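Local coordinates for nucleoprotein (Rift valley fever virus, PDB 3OV9), which encapsidates the viral genomic RNA, protecting it from nucleases, and assembles into ring-shaped hexamers needed to form the nucleocapsid, at residues 90-95 / 102-107; 114-119 / 219-224. All coordinates share one frame; numbering follows the deposited sequence. Where two conformers were deposited one is given.

How the contacts relate
Both segments of contact 1 (90-95 with 102-107) precede those of contact 2 (114-119 with 219-224) in sequence; the centres are about 23 Å apart and the nearest atoms about 5 Å. Two successive short helices connect them: contact 1 ties the start of helix 104-110 to the loop after helix 77-90, whereas contact 2 links helix 112-122 to the far end of helix 211-220. In this all-helical protein, helix 104-110, which carries S105 and R106, RNA-binding residues by similarity, leads directly into helix 112-122, which carries contact 2 and also touches a second subunit through W114 and Q117.

Contact 1 of 2, residues 90-95 / 102-107; sequences YKLKEG and LTLSRV
L102 is the main bump: its CD1 lies 3.7 Å from Y90 O and also meets Y90 CB, while its CB faces CD2 of L92 at 4.0 Å. The side chain fills the hollow where the chain leaves helix 77-90 at K91, with positive phi. L92 answers with both branches: CD2 lies against L102, and CD1 reaches CD2 of L104 at 3.9 Å, the two leucines crossing at about a right angle. One bond pins the backbones, K93 N to L102 O (3.0 Å, 159° at the hydrogen). L92 CA-H points at the same oxygen.

A third bump is the T103 methyl, CG2, packed 3.4 Å from K93 O and 3.7 Å from G95 O. A chi1 of 68° sets OG1 between the backbone N and the carbonyl carbon, away from K93 O, to accept from R106 N (3.2 Å) as the N-cap of helix 104-110; a water joins this hydroxyl to G95 O. A second water bridges K93 O and L104 N, and a third accepts from L102 N within bonding distance of Y90 O and K91 O. NZ of K93, on a chain that bends back, bonds K91 O from above the carbonyl plane (3.1 Å) and makes a salt bridge to OE1 of E101.

S105 and R106, RNA-binding by similarity, sit in the first turn of the helix; NH1 of R106 bonds S98 O and E101 O, and NH2 bonds P97 O and N96 OD1. Helix 35-46 packs V38 and L41 on L102, and helix 50-63 places M57 against both L92 and L104.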
ATOM      1  N   TYR A  90      14.174 -39.899   3.708  1.00 22.17           N
ATOM      2  CA  TYR A  90      15.260 -38.954   3.998  1.00 21.81           C
ATOM      3  C   TYR A  90      14.808 -37.722   4.786  1.00 22.04           C
ATOM      4  O   TYR A  90      15.610 -36.817   5.050  1.00 21.87           O
ATOM      5  CB  TYR A  90      15.975 -38.550   2.700  1.00 21.53           C
ATOM      6  CG  TYR A  90      16.693 -39.701   2.035  1.00 20.91           C
ATOM      7  CD1 TYR A  90      17.998 -40.034   2.394  1.00 20.32           C
ATOM      8  CD2 TYR A  90      16.062 -40.471   1.055  1.00 20.23           C
ATOM      9  CE1 TYR A  90      18.659 -41.098   1.795  1.00 19.62           C
ATOM     10  CE2 TYR A  90      16.713 -41.537   0.451  1.00 20.07           C
ATOM     11  CZ  TYR A  90      18.012 -41.846   0.824  1.00 19.62           C
ATOM     12  OH  TYR A  90      18.657 -42.902   0.227  1.00 19.30           O
ATOM     13  N   LYS A  91      13.527 -37.709   5.164  1.00 22.17           N
ATOM     14  CA  LYS A  91      12.905 -36.626   5.944  1.00 22.57           C
ATOM     15  C   LYS A  91      13.139 -35.241   5.333  1.00 22.74           C
ATOM     16  O   LYS A  91      13.459 -34.276   6.033  1.00 22.69           O
ATOM     17  CB  LYS A  91      13.338 -36.682   7.422  1.00 22.64           C
ATOM     18  CG  LYS A  91      13.221 -38.063   8.086  1.00 23.34           C
ATOM     19  CD  LYS A  91      11.819 -38.682   7.975  1.00 25.11           C
ATOM     20  CE  LYS A  91      10.869 -38.178   9.053  1.00 26.04           C
ATOM     21  NZ  LYS A  91       9.505 -38.769   8.907  1.00 27.48           N
ATOM     22  N   LEU A  92      12.957 -35.160   4.015  1.00 22.87           N
ATOM     23  CA  LEU A  92      13.265 -33.955   3.247  1.00 23.23           C
ATOM     24  C   LEU A  92      12.416 -32.750   3.634  1.00 23.80           C
ATOM     25  O   LEU A  92      11.207 -32.869   3.865  1.00 23.59           O
ATOM     26  CB  LEU A  92      13.140 -34.229   1.741  1.00 23.00           C
ATOM     27  CG  LEU A  92      14.088 -35.253   1.106  1.00 22.76           C
ATOM     28  CD1 LEU A  92      13.675 -35.534  -0.334  1.00 21.90           C
ATOM     29  CD2 LEU A  92      15.541 -34.792   1.166  1.00 22.14           C
ATOM     30  N   LYS A  93      13.070 -31.595   3.707  1.00 24.39           N
ATOM     31  CA  LYS A  93      12.411 -30.328   4.004  1.00 25.23           C
ATOM     32  C   LYS A  93      12.642 -29.327   2.869  1.00 25.90           C
ATOM     33  O   LYS A  93      13.391 -29.609   1.926  1.00 25.91           O
ATOM     34  CB  LYS A  93      12.926 -29.748   5.329  1.00 25.16           C
ATOM     35  CG  LYS A  93      12.781 -30.663   6.548  1.00 25.45           C
ATOM     36  CD  LYS A  93      11.322 -30.845   6.966  1.00 25.82           C
ATOM     37  CE  LYS A  93      11.202 -31.597   8.288  1.00 26.06           C
ATOM     38  NZ  LYS A  93      11.726 -32.992   8.214  1.00 26.82           N
ATOM     39  N   GLU A  94      11.985 -28.171   2.969  1.00 26.64           N
ATOM     40  CA  GLU A  94      12.147 -27.081   2.007  0.50 26.98           C
ATOM     41  C   GLU A  94      12.994 -25.957   2.602  1.00 27.16           C
ATOM     42  O   GLU A  94      13.187 -25.896   3.820  1.00 27.28           O
ATOM     43  CB  GLU A  94      10.779 -26.538   1.581  0.50 27.04           C
ATOM     44  CG  GLU A  94       9.916 -27.549   0.850  0.50 27.29           C
ATOM     45  CD  GLU A  94       8.519 -27.042   0.552  0.50 27.59           C
ATOM     46  OE1 GLU A  94       8.207 -25.893   0.926  0.50 28.09           O
ATOM     47  OE2 GLU A  94       7.731 -27.799  -0.056  0.50 27.71           O
ATOM     48  N   GLY A  95      13.493 -25.072   1.739  1.00 27.46           N
ATOM     49  CA  GLY A  95      14.230 -23.879   2.161  1.00 27.84           C
ATOM     50  C   GLY A  95      15.519 -24.125   2.920  1.00 28.03           C
ATOM     51  O   GLY A  95      16.359 -24.919   2.490  1.00 28.29           O
ATOM     52  N   LEU A 102      17.833 -32.630   5.902  1.00 19.44           N
ATOM     53  CA  LEU A 102      18.207 -32.676   4.492  1.00 18.43           C
ATOM     54  C   LEU A 102      17.231 -31.885   3.633  1.00 17.87           C
ATOM     55  O   LEU A 102      16.032 -31.821   3.929  1.00 17.66           O
ATOM     56  CB  LEU A 102      18.253 -34.124   3.991  1.00 18.40           C
ATOM     57  CG  LEU A 102      19.386 -35.042   4.452  1.00 17.89           C
ATOM     58  CD1 LEU A 102      19.104 -36.478   4.030  1.00 17.05           C
ATOM     59  CD2 LEU A 102      20.727 -34.577   3.903  1.00 17.33           C
ATOM     60  N   THR A 103      17.767 -31.272   2.579  1.00 17.14           N
ATOM     61  CA  THR A 103      16.976 -30.690   1.493  1.00 16.60           C
ATOM     62  C   THR A 103      17.614 -31.142   0.185  1.00 16.25           C
ATOM     63  O   THR A 103      18.769 -31.577   0.171  1.00 15.94           O
ATOM     64  CB  THR A 103      16.963 -29.141   1.513  1.00 16.69           C
ATOM     65  OG1 THR A 103      18.271 -28.636   1.204  1.00 16.77           O
ATOM     66  CG2 THR A 103      16.506 -28.603   2.859  1.00 16.69           C
ATOM     67  N   LEU A 104      16.865 -31.032  -0.909  1.00 15.96           N
ATOM     68  CA  LEU A 104      17.377 -31.390  -2.232  1.00 15.58           C
ATOM     69  C   LEU A 104      18.601 -30.557  -2.638  1.00 15.31           C
ATOM     70  O   LEU A 104      19.578 -31.103  -3.151  1.00 15.22           O
ATOM     71  CB  LEU A 104      16.269 -31.287  -3.292  1.00 15.52           C
ATOM     72  CG  LEU A 104      15.051 -32.201  -3.121  1.00 15.66           C
ATOM     73  CD1 LEU A 104      13.961 -31.814  -4.108  1.00 16.46           C
ATOM     74  CD2 LEU A 104      15.416 -33.669  -3.285  1.00 15.81           C
ATOM     75  N   SER A 105      18.548 -29.249  -2.386  1.00 15.13           N
ATOM     76  CA  SER A 105      19.652 -28.343  -2.724  1.00 15.25           C
ATOM     77  C   SER A 105      20.928 -28.693  -1.959  1.00 14.89           C
ATOM     78  O   SER A 105      22.030 -28.578  -2.495  1.00 14.99           O
ATOM     79  CB  SER A 105      19.270 -26.883  -2.460  1.00 15.48           C
ATOM     80  OG  SER A 105      18.285 -26.433  -3.372  1.00 16.71           O
ATOM     81  N   ARG A 106      20.770 -29.117  -0.707  1.00 14.56           N
ATOM     82  CA  ARG A 106      21.911 -29.500   0.130  1.00 13.99           C
ATOM     83  C   ARG A 106      22.598 -30.771  -0.371  1.00 13.53           C
ATOM     84  O   ARG A 106      23.821 -30.892  -0.294  1.00 13.30           O
ATOM     85  CB  ARG A 106      21.486 -29.645   1.592  1.00 14.19           C
ATOM     86  CG  ARG A 106      21.264 -28.304   2.271  1.00 14.70           C
ATOM     87  CD  ARG A 106      20.731 -28.447   3.683  1.00 16.48           C
ATOM     88  NE  ARG A 106      20.464 -27.136   4.273  1.00 17.74           N
ATOM     89  CZ  ARG A 106      20.054 -26.937   5.523  1.00 18.76           C
ATOM     90  NH1 ARG A 106      19.853 -27.965   6.342  1.00 19.02           N
ATOM     91  NH2 ARG A 106      19.845 -25.702   5.954  1.00 19.91           N
ATOM     92  N   VAL A 107      21.811 -31.714  -0.886  1.00 13.03           N
ATOM     93  CA  VAL A 107      22.373 -32.921  -1.495  1.00 12.69           C
ATOM     94  C   VAL A 107      23.246 -32.552  -2.703  1.00 12.26           C
ATOM     95  O   VAL A 107      24.387 -33.011  -2.815  1.00 11.93           O
ATOM     96  CB  VAL A 107      21.273 -33.947  -1.879  1.00 12.48           C
ATOM     97  CG1 VAL A 107      21.880 -35.145  -2.616  1.00 12.92           C
ATOM     98  CG2 VAL A 107      20.529 -34.419  -0.628  1.00 13.01           C
TER
HETATM   99  O   HOH W   1      16.135 -34.755   6.886  1.00 24.70           O
HETATM  100  O   HOH W   2      14.200 -29.993  -0.598  1.00 16.80           O
HETATM  101  O   HOH W   3      18.417 -25.976   1.144  1.00 21.93           O

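Contact 2 of 2, residues 114-119 / 219-224; sequences WTCQAL and KAFGLV
F221, at the C-terminal end of helix 211-220, reaches across to C116 and Q117 on helix 112-122; G222 directly after it closes the end in a Schellman motif, with positive phi. The ring packs on the side of helix 112-122, within the orthogonal helical bundle, in a narrow contact of one ring against two neighbouring side chains. With chi1 at -62°, CG of F221 lies opposite its own carbonyl carbon, and the ring bridges the gap between backbones whose nearest CA atoms, those of Q117 and F221, are 7.7 Å apart.

The far end of the ring does the touching. CE2 lies 3.7 Å from C116 CB, with CZ slightly farther from the same carbon, and CE1 meets Q117 CG. The Q117 and F221 side chains cross at about a right angle, with amide and ring planes 42° apart. Beyond CG the extended Q117 chain (chi2 -180°) leads the amide away from the ring: NE2 bonds to A12 O of a second subunit and to G113 O in its own chain.

F221 also stacks on H143, while W114 meets F11 of the second subunit edge-to-face. At the helix end, G222 N donates to K219 O at 3.0 Å.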
ATOM      1  N   TRP A 114      29.823 -34.339  -8.550  1.00 13.02           N
ATOM      2  CA  TRP A 114      28.936 -35.059  -9.464  1.00 12.73           C
ATOM      3  C   TRP A 114      27.888 -34.122 -10.069  1.00 12.91           C
ATOM      4  O   TRP A 114      27.622 -34.184 -11.266  1.00 12.52           O
ATOM      5  CB  TRP A 114      28.270 -36.248  -8.765  1.00 12.87           C
ATOM      6  CG  TRP A 114      27.580 -37.205  -9.713  1.00 13.01           C
ATOM      7  CD1 TRP A 114      28.137 -38.285 -10.341  1.00 13.63           C
ATOM      8  CD2 TRP A 114      26.206 -37.164 -10.131  1.00 13.04           C
ATOM      9  NE1 TRP A 114      27.196 -38.918 -11.124  1.00 14.31           N
ATOM     10  CE2 TRP A 114      26.004 -38.249 -11.013  1.00 13.86           C
ATOM     11  CE3 TRP A 114      25.127 -36.317  -9.843  1.00 13.72           C
ATOM     12  CZ2 TRP A 114      24.765 -38.507 -11.615  1.00 13.65           C
ATOM     13  CZ3 TRP A 114      23.895 -36.573 -10.441  1.00 14.59           C
ATOM     14  CH2 TRP A 114      23.728 -37.665 -11.313  1.00 14.03           C
ATOM     15  N   THR A 115      27.319 -33.247  -9.239  1.00 12.82           N
ATOM     16  CA  THR A 115      26.319 -32.268  -9.678  1.00 12.96           C
ATOM     17  C   THR A 115      26.788 -31.464 -10.889  1.00 12.86           C
ATOM     18  O   THR A 115      26.050 -31.318 -11.869  1.00 12.71           O
ATOM     19  CB  THR A 115      25.944 -31.294  -8.530  1.00 12.91           C
ATOM     20  OG1 THR A 115      25.505 -32.043  -7.392  1.00 13.02           O
ATOM     21  CG2 THR A 115      24.837 -30.321  -8.957  1.00 13.03           C
ATOM     22  N   CYS A 116      28.020 -30.963 -10.829  1.00 12.74           N
ATOM     23  CA  CYS A 116      28.542 -30.112 -11.896  1.00 13.18           C
ATOM     24  C   CYS A 116      28.723 -30.869 -13.210  1.00 13.22           C
ATOM     25  O   CYS A 116      28.547 -30.294 -14.285  1.00 13.38           O
ATOM     26  CB  CYS A 116      29.843 -29.434 -11.471  1.00 13.18           C
ATOM     27  SG  CYS A 116      29.604 -28.235 -10.149  1.00 14.64           S
ATOM     28  N   GLN A 117      29.070 -32.151 -13.110  1.00 13.51           N
ATOM     29  CA  GLN A 117      29.156 -33.035 -14.269  1.00 13.97           C
ATOM     30  C   GLN A 117      27.782 -33.308 -14.863  1.00 13.96           C
ATOM     31  O   GLN A 117      27.632 -33.369 -16.088  1.00 14.23           O
ATOM     32  CB  GLN A 117      29.790 -34.368 -13.885  1.00 14.21           C
ATOM     33  CG  GLN A 117      31.251 -34.300 -13.513  1.00 15.49           C
ATOM     34  CD  GLN A 117      31.788 -35.662 -13.153  1.00 17.03           C
ATOM     35  OE1 GLN A 117      31.913 -36.540 -14.011  1.00 17.94           O
ATOM     36  NE2 GLN A 117      32.099 -35.857 -11.875  1.00 17.33           N
ATOM     37  N   ALA A 118      26.788 -33.489 -13.991  1.00 13.90           N
ATOM     38  CA  ALA A 118      25.418 -33.770 -14.429  1.00 13.77           C
ATOM     39  C   ALA A 118      24.824 -32.604 -15.214  1.00 13.94           C
ATOM     40  O   ALA A 118      23.947 -32.805 -16.053  1.00 13.94           O
ATOM     41  CB  ALA A 118      24.532 -34.127 -13.245  1.00 13.80           C
ATOM     42  N   LEU A 119      25.314 -31.395 -14.943  1.00 14.11           N
ATOM     43  CA  LEU A 119      24.864 -30.181 -15.634  1.00 14.22           C
ATOM     44  C   LEU A 119      25.101 -30.225 -17.146  1.00 14.81           C
ATOM     45  O   LEU A 119      24.342 -29.628 -17.915  1.00 15.14           O
ATOM     46  CB  LEU A 119      25.510 -28.931 -15.027  1.00 14.00           C
ATOM     47  CG  LEU A 119      25.108 -28.550 -13.598  1.00 13.42           C
ATOM     48  CD1 LEU A 119      26.012 -27.468 -13.039  1.00 12.56           C
ATOM     49  CD2 LEU A 119      23.648 -28.106 -13.530  1.00 12.00           C
ATOM     50  N   LYS A 219      40.253 -28.499 -13.222  1.00 16.36           N
ATOM     51  CA  LYS A 219      41.070 -28.954 -14.339  1.00 16.99           C
ATOM     52  C   LYS A 219      40.342 -30.032 -15.142  1.00 16.85           C
ATOM     53  O   LYS A 219      40.295 -29.969 -16.377  1.00 17.20           O
ATOM     54  CB  LYS A 219      42.419 -29.479 -13.836  1.00 17.18           C
ATOM     55  CG  LYS A 219      43.489 -29.546 -14.912  1.00 19.44           C
ATOM     56  CD  LYS A 219      44.595 -30.528 -14.549  1.00 22.11           C
ATOM     57  CE  LYS A 219      45.707 -30.522 -15.592  1.00 23.67           C
ATOM     58  NZ  LYS A 219      45.204 -30.800 -16.969  1.00 25.54           N
ATOM     59  N   ALA A 220      39.773 -31.009 -14.438  1.00 16.85           N
ATOM     60  CA  ALA A 220      39.010 -32.088 -15.066  1.00 16.83           C
ATOM     61  C   ALA A 220      37.801 -31.558 -15.833  1.00 16.84           C
ATOM     62  O   ALA A 220      37.462 -32.093 -16.889  1.00 17.06           O
ATOM     63  CB  ALA A 220      38.577 -33.121 -14.036  1.00 16.71           C
ATOM     64  N   PHE A 221      37.168 -30.510 -15.303  1.00 16.80           N
ATOM     65  CA  PHE A 221      36.006 -29.885 -15.951  1.00 16.69           C
ATOM     66  C   PHE A 221      36.399 -29.014 -17.147  1.00 16.99           C
ATOM     67  O   PHE A 221      35.530 -28.502 -17.853  1.00 16.99           O
ATOM     68  CB  PHE A 221      35.194 -29.029 -14.961  1.00 16.48           C
ATOM     69  CG  PHE A 221      34.603 -29.791 -13.797  1.00 16.13           C
ATOM     70  CD1 PHE A 221      34.545 -31.185 -13.784  1.00 15.84           C
ATOM     71  CD2 PHE A 221      34.060 -29.094 -12.719  1.00 15.97           C
ATOM     72  CE1 PHE A 221      33.986 -31.867 -12.700  1.00 15.57           C
ATOM     73  CE2 PHE A 221      33.496 -29.767 -11.634  1.00 15.17           C
ATOM     74  CZ  PHE A 221      33.459 -31.156 -11.627  1.00 15.01           C
ATOM     75  N   GLY A 222      37.702 -28.834 -17.361  1.00 17.10           N
ATOM     76  CA  GLY A 222      38.210 -28.009 -18.458  1.00 17.12           C
ATOM     77  C   GLY A 222      38.086 -26.513 -18.232  1.00 17.31           C
ATOM     78  O   GLY A 222      38.134 -25.730 -19.183  1.00 17.53           O
ATOM     79  N   LEU A 223      37.938 -26.114 -16.970  1.00 17.37           N
ATOM     80  CA  LEU A 223      37.751 -24.711 -16.608  1.00 17.65           C
ATOM     81  C   LEU A 223      39.071 -23.977 -16.387  1.00 18.09           C
ATOM     82  O   LEU A 223      39.142 -22.757 -16.541  1.00 17.87           O
ATOM     83  CB  LEU A 223      36.859 -24.598 -15.369  1.00 17.36           C
ATOM     84  CG  LEU A 223      35.446 -25.162 -15.522  1.00 16.97           C
ATOM     85  CD1 LEU A 223      34.760 -25.285 -14.176  1.00 16.38           C
ATOM     86  CD2 LEU A 223      34.628 -24.290 -16.464  1.00 16.63           C
ATOM     87  N   VAL A 224      40.104 -24.726 -16.007  1.00 18.85           N
ATOM     88  CA  VAL A 224      41.460 -24.185 -15.876  1.00 19.89           C
ATOM     89  C   VAL A 224      42.468 -25.145 -16.502  1.00 20.70           C
ATOM     90  O   VAL A 224      42.187 -26.338 -16.645  1.00 20.84           O
ATOM     91  CB  VAL A 224      41.868 -23.903 -14.394  1.00 19.70           C
ATOM     92  CG1 VAL A 224      40.966 -22.846 -13.756  1.00 19.74           C
ATOM     93  CG2 VAL A 224      41.901 -25.191 -13.560  1.00 19.61           C
TER